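Local coordinates for argonaute protein (Marinitoga piezophila, PDB 5I4A) that uses short 5'-OH RNA guides to bind complementary target DNA or RNA and cleaves the target, preferring manganese for DNA cleavage, at residues A[92-97]-A[247-252]; A[82-87]-A[142-147]. All coordinates share one frame; numbering follows the deposited sequence.

Contact 1 of 2, residues A[92-97]-A[247-252]. With nucleotides of chain B.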
loop_
_atom_site.group_PDB
_atom_site.type_symbol
_atom_site.label_atom_id
_atom_site.label_comp_id
_atom_site.label_asym_id
_atom_site.label_seq_id
_atom_site.Cartn_x
_atom_site.Cartn_y
_atom_site.Cartn_z
ATOM N N TYR A 92 17.178 0.393 -16.866
ATOM C CA TYR A 92 16.275 1.434 -16.381
ATOM C C TYR A 92 16.716 2.812 -16.856
ATOM O O TYR A 92 15.902 3.608 -17.340
ATOM C CB TYR A 92 16.201 1.391 -14.855
ATOM C CG TYR A 92 15.024 0.616 -14.308
ATOM C CD1 TYR A 92 13.726 0.916 -14.699
ATOM C CD2 TYR A 92 15.213 -0.417 -13.402
ATOM C CE1 TYR A 92 12.647 0.209 -14.199
ATOM C CE2 TYR A 92 14.143 -1.129 -12.896
ATOM C CZ TYR A 92 12.863 -0.812 -13.295
ATOM O OH TYR A 92 11.798 -1.524 -12.793
ATOM N N LYS A 93 18.008 3.115 -16.718
ATOM C CA LYS A 93 18.515 4.404 -17.174
ATOM C C LYS A 93 18.397 4.543 -18.683
ATOM O O LYS A 93 18.149 5.643 -19.190
ATOM C CB LYS A 93 19.968 4.583 -16.733
ATOM C CG LYS A 93 20.159 4.603 -15.223
ATOM C CD LYS A 93 21.632 4.590 -14.851
ATOM C CE LYS A 93 22.356 5.805 -15.404
ATOM N NZ LYS A 93 23.808 5.766 -15.076
ATOM N N TYR A 94 18.558 3.440 -19.415
ATOM C CA TYR A 94 18.455 3.504 -20.868
ATOM C C TYR A 94 17.021 3.770 -21.307
ATOM O O TYR A 94 16.789 4.509 -22.272
ATOM C CB TYR A 94 18.976 2.214 -21.493
ATOM C CG TYR A 94 18.926 2.244 -22.998
ATOM C CD1 TYR A 94 19.611 3.220 -23.705
ATOM C CD2 TYR A 94 18.189 1.310 -23.710
ATOM C CE1 TYR A 94 19.568 3.264 -25.080
ATOM C CE2 TYR A 94 18.141 1.346 -25.090
ATOM C CZ TYR A 94 18.833 2.327 -25.768
ATOM O OH TYR A 94 18.795 2.375 -27.140
ATOM N N ILE A 95 16.048 3.173 -20.616
ATOM C CA ILE A 95 14.646 3.431 -20.929
ATOM C C ILE A 95 14.301 4.884 -20.642
ATOM O O ILE A 95 13.617 5.546 -21.433
ATOM C CB ILE A 95 13.742 2.465 -20.140
ATOM C CG1 ILE A 95 13.847 1.057 -20.727
ATOM C CG2 ILE A 95 12.294 2.954 -20.130
ATOM C CD1 ILE A 95 13.629 -0.032 -19.710
ATOM N N LYS A 96 14.776 5.403 -19.509
ATOM C CA LYS A 96 14.544 6.800 -19.164
ATOM C C LYS A 96 15.081 7.731 -20.244
ATOM O O LYS A 96 14.404 8.684 -20.651
ATOM C CB LYS A 96 15.188 7.109 -17.814
ATOM C CG LYS A 96 15.036 8.543 -17.348
ATOM C CD LYS A 96 15.739 8.741 -16.016
ATOM C CE LYS A 96 15.475 10.119 -15.449
ATOM N NZ LYS A 96 16.065 10.260 -14.093
ATOM N N LYS A 97 16.300 7.469 -20.721
ATOM C CA LYS A 97 16.890 8.313 -21.756
ATOM C C LYS A 97 16.022 8.341 -23.005
ATOM O O LYS A 97 15.777 9.408 -23.580
ATOM C CB LYS A 97 18.297 7.826 -22.105
ATOM C CG LYS A 97 18.792 8.374 -23.434
ATOM C CD LYS A 97 20.168 7.852 -23.801
ATOM C CE LYS A 97 20.574 8.349 -25.185
ATOM N NZ LYS A 97 20.412 9.829 -25.304
ATOM N N LEU A 247 10.762 2.490 -28.373
ATOM C CA LEU A 247 11.141 1.317 -27.596
ATOM C C LEU A 247 11.400 0.091 -28.463
ATOM O O LEU A 247 11.797 -0.946 -27.923
ATOM C CB LEU A 247 10.061 0.987 -26.564
ATOM C CG LEU A 247 9.855 1.970 -25.408
ATOM C CD1 LEU A 247 8.903 1.378 -24.382
ATOM C CD2 LEU A 247 11.182 2.340 -24.764
ATOM N N ASN A 248 11.192 0.181 -29.781
ATOM C CA ASN A 248 11.528 -0.932 -30.662
ATOM C C ASN A 248 12.992 -1.328 -30.539
ATOM O O ASN A 248 13.358 -2.447 -30.915
ATOM C CB ASN A 248 11.207 -0.582 -32.120
ATOM C CG ASN A 248 12.299 0.248 -32.785
ATOM O OD1 ASN A 248 12.933 1.095 -32.153
ATOM N ND2 ASN A 248 12.520 0.005 -34.072
ATOM N N LYS A 249 13.830 -0.430 -30.018
ATOM C CA LYS A 249 15.241 -0.737 -29.823
ATOM C C LYS A 249 15.432 -1.966 -28.940
ATOM O O LYS A 249 16.327 -2.782 -29.190
ATOM C CB LYS A 249 15.957 0.476 -29.224
ATOM C CG LYS A 249 16.196 1.608 -30.218
ATOM C CD LYS A 249 16.786 2.848 -29.557
ATOM C CE LYS A 249 17.423 3.759 -30.597
ATOM N NZ LYS A 249 17.634 5.143 -30.093
ATOM N N ILE A 250 14.601 -2.124 -27.912
ATOM C CA ILE A 250 14.802 -3.178 -26.922
ATOM C C ILE A 250 13.682 -4.208 -26.887
ATOM O O ILE A 250 13.849 -5.248 -26.232
ATOM C CB ILE A 250 15.023 -2.595 -25.509
ATOM C CG1 ILE A 250 13.798 -1.803 -25.047
ATOM C CG2 ILE A 250 16.274 -1.726 -25.475
ATOM C CD1 ILE A 250 13.900 -1.313 -23.614
ATOM N N THR A 251 12.555 -3.981 -27.558
ATOM C CA THR A 251 11.465 -4.947 -27.485
ATOM C C THR A 251 10.556 -4.792 -28.697
ATOM O O THR A 251 10.551 -3.757 -29.367
ATOM C CB THR A 251 10.661 -4.786 -26.186
ATOM O OG1 THR A 251 9.787 -5.910 -26.018
ATOM C CG2 THR A 251 9.836 -3.509 -26.219
ATOM N N ASN A 252 9.784 -5.846 -28.968
ATOM C CA ASN A 252 8.780 -5.843 -30.030
ATOM C C ASN A 252 7.430 -5.556 -29.383
ATOM O O ASN A 252 6.809 -6.445 -28.792
ATOM C CB ASN A 252 8.767 -7.173 -30.782
ATOM C CG ASN A 252 7.828 -7.163 -31.984
ATOM O OD1 ASN A 252 7.005 -6.260 -32.144
ATOM N ND2 ASN A 252 7.948 -8.177 -32.832
ATOM P P A B 11 12.739 -1.479 -9.151
ATOM O OP1 A B 11 12.034 -0.280 -9.666
ATOM O OP2 A B 11 12.877 -2.683 -10.009
ATOM O "O5'" A B 11 14.190 -1.009 -8.702
ATOM C "C5'" A B 11 15.216 -1.949 -8.425
ATOM C "C4'" A B 11 16.564 -1.285 -8.453
ATOM O "O4'" A B 11 16.871 -0.903 -9.820
ATOM C "C3'" A B 11 16.642 0.013 -7.662
ATOM O "O3'" A B 11 16.919 -0.168 -6.277
ATOM C "C2'" A B 11 17.697 0.816 -8.413
ATOM O "O2'" A B 11 19.013 0.414 -8.059
ATOM C "C1'" A B 11 17.431 0.391 -9.852
ATOM N N9 A B 11 16.470 1.290 -10.515
ATOM C C8 A B 11 15.093 1.254 -10.509
ATOM N N7 A B 11 14.539 2.213 -11.213
ATOM C C5 A B 11 15.631 2.921 -11.710
ATOM C C6 A B 11 15.747 4.055 -12.531
ATOM N N6 A B 11 14.698 4.722 -13.033
ATOM N N1 A B 11 16.990 4.487 -12.825
ATOM C C2 A B 11 18.052 3.833 -12.337
ATOM N N3 A B 11 18.073 2.760 -11.555
ATOM C C4 A B 11 16.819 2.359 -11.283
#
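At the seam between the N-terminal domain and linker L2, Ile250 sends its two branches against two successive residues of helix 84-101, Tyr94 and Ile95. Its CG2 comes in at the edge of the Tyr94 ring, in the ring plane, with CE2 the nearest atom at 3.6 Å. The other branch takes CD1 to 3.7 Å from CG1 of Ile95, the two side chains crossing at about a right angle. Tyr94 reaches this far because its CG stands anti to the backbone N (chi1 -178°), which carries the ring outward from the helix. Beyond Ile250, the Tyr94 hydroxyl meets the aliphatic part of Lys249, whose extended chain crosses the tyrosine at about a right angle with CD 3.2 Å from Tyr94 OH. The linker is wound into a 3-10 turn here, and Leu247 O accepts from both Ile250 N (3.0 Å) and Thr251 N (3.1 Å). Within the PAZ lobe the helix thus works on two fronts, since Tyr92 and Lys93 face A11 of chain B, a nucleotide of the guide RNA. The imidazole part of the adenine lies over one face of the Tyr92 ring, the two planes nearly parallel and N7 over the middle of the ring, 3.4 Å above its plane. Tyr92 OH donates to OP2 of A11 at 3.2 Å and is also hydrogen-bonded to Ile137 N of strand 127-140, which helps fix the ring's position under the base. With an alanine at Tyr92, OP2 would probably be left without this donor and the base without the flat surface beneath it. Lys93 adds an aliphatic touch, its CG approaching C2 of A11 to 3.7 Å, while its NZ is bonded to the carbonyl of Lys43. Ile250 is itself tied to Asp12 by backbone hydrogen bonding.

Contact 2 of 2, residues A[82-87]-A[142-147]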
loop_
_atom_site.group_PDB
_atom_site.type_symbol
_atom_site.label_atom_id
_atom_site.label_comp_id
_atom_site.label_asym_id
_atom_site.label_seq_id
_atom_site.Cartn_x
_atom_site.Cartn_y
_atom_site.Cartn_z
ATOM N N GLU A 82 27.243 -11.957 -14.194
ATOM C CA GLU A 82 28.174 -11.518 -13.166
ATOM C C GLU A 82 27.594 -10.412 -12.287
ATOM O O GLU A 82 28.131 -10.159 -11.201
ATOM C CB GLU A 82 29.469 -11.031 -13.811
ATOM C CG GLU A 82 29.778 -11.706 -15.141
ATOM C CD GLU A 82 31.064 -11.200 -15.773
ATOM O OE1 GLU A 82 32.137 -11.359 -15.153
ATOM O OE2 GLU A 82 31.001 -10.638 -16.887
ATOM N N ASP A 83 26.517 -9.753 -12.725
ATOM C CA ASP A 83 25.990 -8.609 -11.988
ATOM C C ASP A 83 24.585 -8.325 -12.538
ATOM O O ASP A 83 24.425 -7.571 -13.499
ATOM C CB ASP A 83 26.895 -7.400 -12.115
ATOM C CG ASP A 83 26.552 -6.298 -11.126
ATOM O OD1 ASP A 83 25.410 -6.264 -10.632
ATOM O OD2 ASP A 83 27.430 -5.454 -10.855
ATOM N N LYS A 84 23.576 -8.923 -11.896
ATOM C CA LYS A 84 22.195 -8.725 -12.331
ATOM C C LYS A 84 21.731 -7.297 -12.077
ATOM O O LYS A 84 21.052 -6.703 -12.919
ATOM C CB LYS A 84 21.285 -9.722 -11.618
ATOM C CG LYS A 84 21.443 -11.158 -12.082
ATOM C CD LYS A 84 20.684 -12.110 -11.173
ATOM C CE LYS A 84 19.960 -13.183 -11.968
ATOM N NZ LYS A 84 18.712 -12.657 -12.589
ATOM N N LYS A 85 22.082 -6.731 -10.919
ATOM C CA LYS A 85 21.584 -5.406 -10.572
ATOM C C LYS A 85 22.139 -4.343 -11.509
ATOM O O LYS A 85 21.434 -3.393 -11.866
ATOM C CB LYS A 85 21.922 -5.084 -9.118
ATOM C CG LYS A 85 21.295 -6.053 -8.131
ATOM C CD LYS A 85 21.193 -5.467 -6.735
ATOM C CE LYS A 85 19.980 -6.033 -6.012
ATOM N NZ LYS A 85 19.914 -7.520 -6.114
ATOM N N LEU A 86 23.401 -4.486 -11.923
ATOM C CA LEU A 86 23.982 -3.529 -12.860
ATOM C C LEU A 86 23.242 -3.546 -14.190
ATOM O O LEU A 86 22.988 -2.491 -14.783
ATOM C CB LEU A 86 25.465 -3.828 -13.069
ATOM C CG LEU A 86 26.232 -2.944 -14.055
ATOM C CD1 LEU A 86 26.077 -1.478 -13.694
ATOM C CD2 LEU A 86 27.701 -3.336 -14.087
ATOM N N PHE A 87 22.885 -4.739 -14.676
ATOM C CA PHE A 87 22.129 -4.827 -15.920
ATOM C C PHE A 87 20.774 -4.144 -15.789
ATOM O O PHE A 87 20.355 -3.403 -16.687
ATOM C CB PHE A 87 21.958 -6.293 -16.326
ATOM C CG PHE A 87 21.153 -6.486 -17.582
ATOM C CD1 PHE A 87 21.760 -6.415 -18.823
ATOM C CD2 PHE A 87 19.790 -6.734 -17.522
ATOM C CE1 PHE A 87 21.023 -6.586 -19.980
ATOM C CE2 PHE A 87 19.050 -6.908 -18.675
ATOM C CZ PHE A 87 19.667 -6.832 -19.903
ATOM N N ASN A 142 13.882 -16.597 -16.087
ATOM C CA ASN A 142 15.228 -16.338 -16.598
ATOM C C ASN A 142 15.258 -15.338 -17.747
ATOM O O ASN A 142 16.329 -15.119 -18.326
ATOM C CB ASN A 142 15.940 -17.621 -17.055
ATOM C CG ASN A 142 16.950 -18.121 -16.047
ATOM O OD1 ASN A 142 17.139 -17.520 -14.989
ATOM N ND2 ASN A 142 17.603 -19.231 -16.368
ATOM N N GLU A 143 14.132 -14.728 -18.102
ATOM C CA GLU A 143 14.081 -13.722 -19.150
ATOM C C GLU A 143 13.631 -12.396 -18.557
ATOM O O GLU A 143 13.002 -12.347 -17.496
ATOM C CB GLU A 143 13.139 -14.151 -20.283
ATOM C CG GLU A 143 13.552 -15.442 -20.975
ATOM C CD GLU A 143 14.699 -15.243 -21.952
ATOM O OE1 GLU A 143 14.716 -14.208 -22.651
ATOM O OE2 GLU A 143 15.584 -16.122 -22.020
ATOM N N TYR A 144 13.967 -11.313 -19.249
ATOM C CA TYR A 144 13.662 -9.966 -18.787
ATOM C C TYR A 144 12.471 -9.408 -19.552
ATOM O O TYR A 144 12.400 -9.526 -20.781
ATOM C CB TYR A 144 14.871 -9.046 -18.947
ATOM C CG TYR A 144 15.885 -9.214 -17.844
ATOM C CD1 TYR A 144 15.782 -8.486 -16.667
ATOM C CD2 TYR A 144 16.937 -10.110 -17.971
ATOM C CE1 TYR A 144 16.701 -8.638 -15.649
ATOM C CE2 TYR A 144 17.865 -10.270 -16.957
ATOM C CZ TYR A 144 17.740 -9.530 -15.799
ATOM O OH TYR A 144 18.657 -9.681 -14.785
ATOM N N TYR A 145 11.541 -8.801 -18.820
ATOM C CA TYR A 145 10.325 -8.251 -19.396
ATOM C C TYR A 145 10.156 -6.804 -18.956
ATOM O O TYR A 145 10.827 -6.315 -18.042
ATOM C CB TYR A 145 9.093 -9.075 -18.998
ATOM C CG TYR A 145 9.102 -10.481 -19.550
ATOM C CD1 TYR A 145 9.747 -11.509 -18.875
ATOM C CD2 TYR A 145 8.467 -10.780 -20.749
ATOM C CE1 TYR A 145 9.758 -12.797 -19.378
ATOM C CE2 TYR A 145 8.472 -12.065 -21.260
ATOM C CZ TYR A 145 9.120 -13.069 -20.571
ATOM O OH TYR A 145 9.128 -14.350 -21.075
ATOM N N LEU A 146 9.226 -6.127 -19.622
ATOM C CA LEU A 146 8.960 -4.711 -19.410
ATOM C C LEU A 146 7.454 -4.526 -19.324
ATOM O O LEU A 146 6.751 -4.716 -20.323
ATOM C CB LEU A 146 9.544 -3.880 -20.550
ATOM C CG LEU A 146 9.782 -2.403 -20.270
ATOM C CD1 LEU A 146 10.940 -2.265 -19.300
ATOM C CD2 LEU A 146 10.044 -1.631 -21.557
ATOM N N SER A 147 6.953 -4.166 -18.145
ATOM C CA SER A 147 5.538 -3.863 -17.995
ATOM C C SER A 147 5.302 -2.405 -18.366
ATOM O O SER A 147 6.058 -1.521 -17.952
ATOM C CB SER A 147 5.043 -4.151 -16.576
ATOM O OG SER A 147 5.834 -3.503 -15.593
#
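Tyr144 OH and Lys84 NZ both grip OE2 of Glu80, the tyrosine by a hydrogen bond and the lysine by a salt bridge. With this carboxylate oxygen as common partner, NZ of Lys84 lies 3.7 Å from OH of Tyr144, close but not counted as a hydrogen bond. The lysine chain bends twice towards its end to arrive there, and its charge next to the hydroxyl would be expected to strengthen the tyrosine as a donor to Glu80. Next to this polar corner the contact is aromatic. Phe87 turns an edge to one face of Tyr144 in a tilted edge-to-face pair, with ring centroids 4.9 Å apart and planes at 52°. CE2 of Phe87 stands over the middle of the tyrosine ring, 3.8 Å above its plane, and CD2 lies 3.9 Å from CZ of Tyr144. A first torsion of 178° at Phe87, placing CG opposite the backbone N, directs the ring towards the strand. The helix start that presents Lys84 and Phe87 is capped by Asp83, whose OD1 accepts from Leu86 N at 3.0 Å, met from above the carboxylate plane. Phe87 also packs on Ile13 and Lys15 of a loop, while Tyr144 reaches Val88 as well; the first turn of helix 84-101 thereby rests on the start of strand 143-156, which pairs antiparallel with strands 127-140 and 8-10.

From the N terminus, the chain enters helix 84-101 at residues 82-87, the first half of contact 2, and a turn or so later supplies residues 92-97 to contact 1. It then runs into linker L1, where 142-147 returns to the helix start and closes a loop with 54 residues between. Only after the PAZ domain does 247-252 of linker L2 come back to the middle of the helix, spanning 149 residues. The two closures therefore cross. One helix of the N-terminal domain is clasped by both linkers, and the contacts meet directly where Ile95 CD1 packs 3.5 Å from Leu146 CD1.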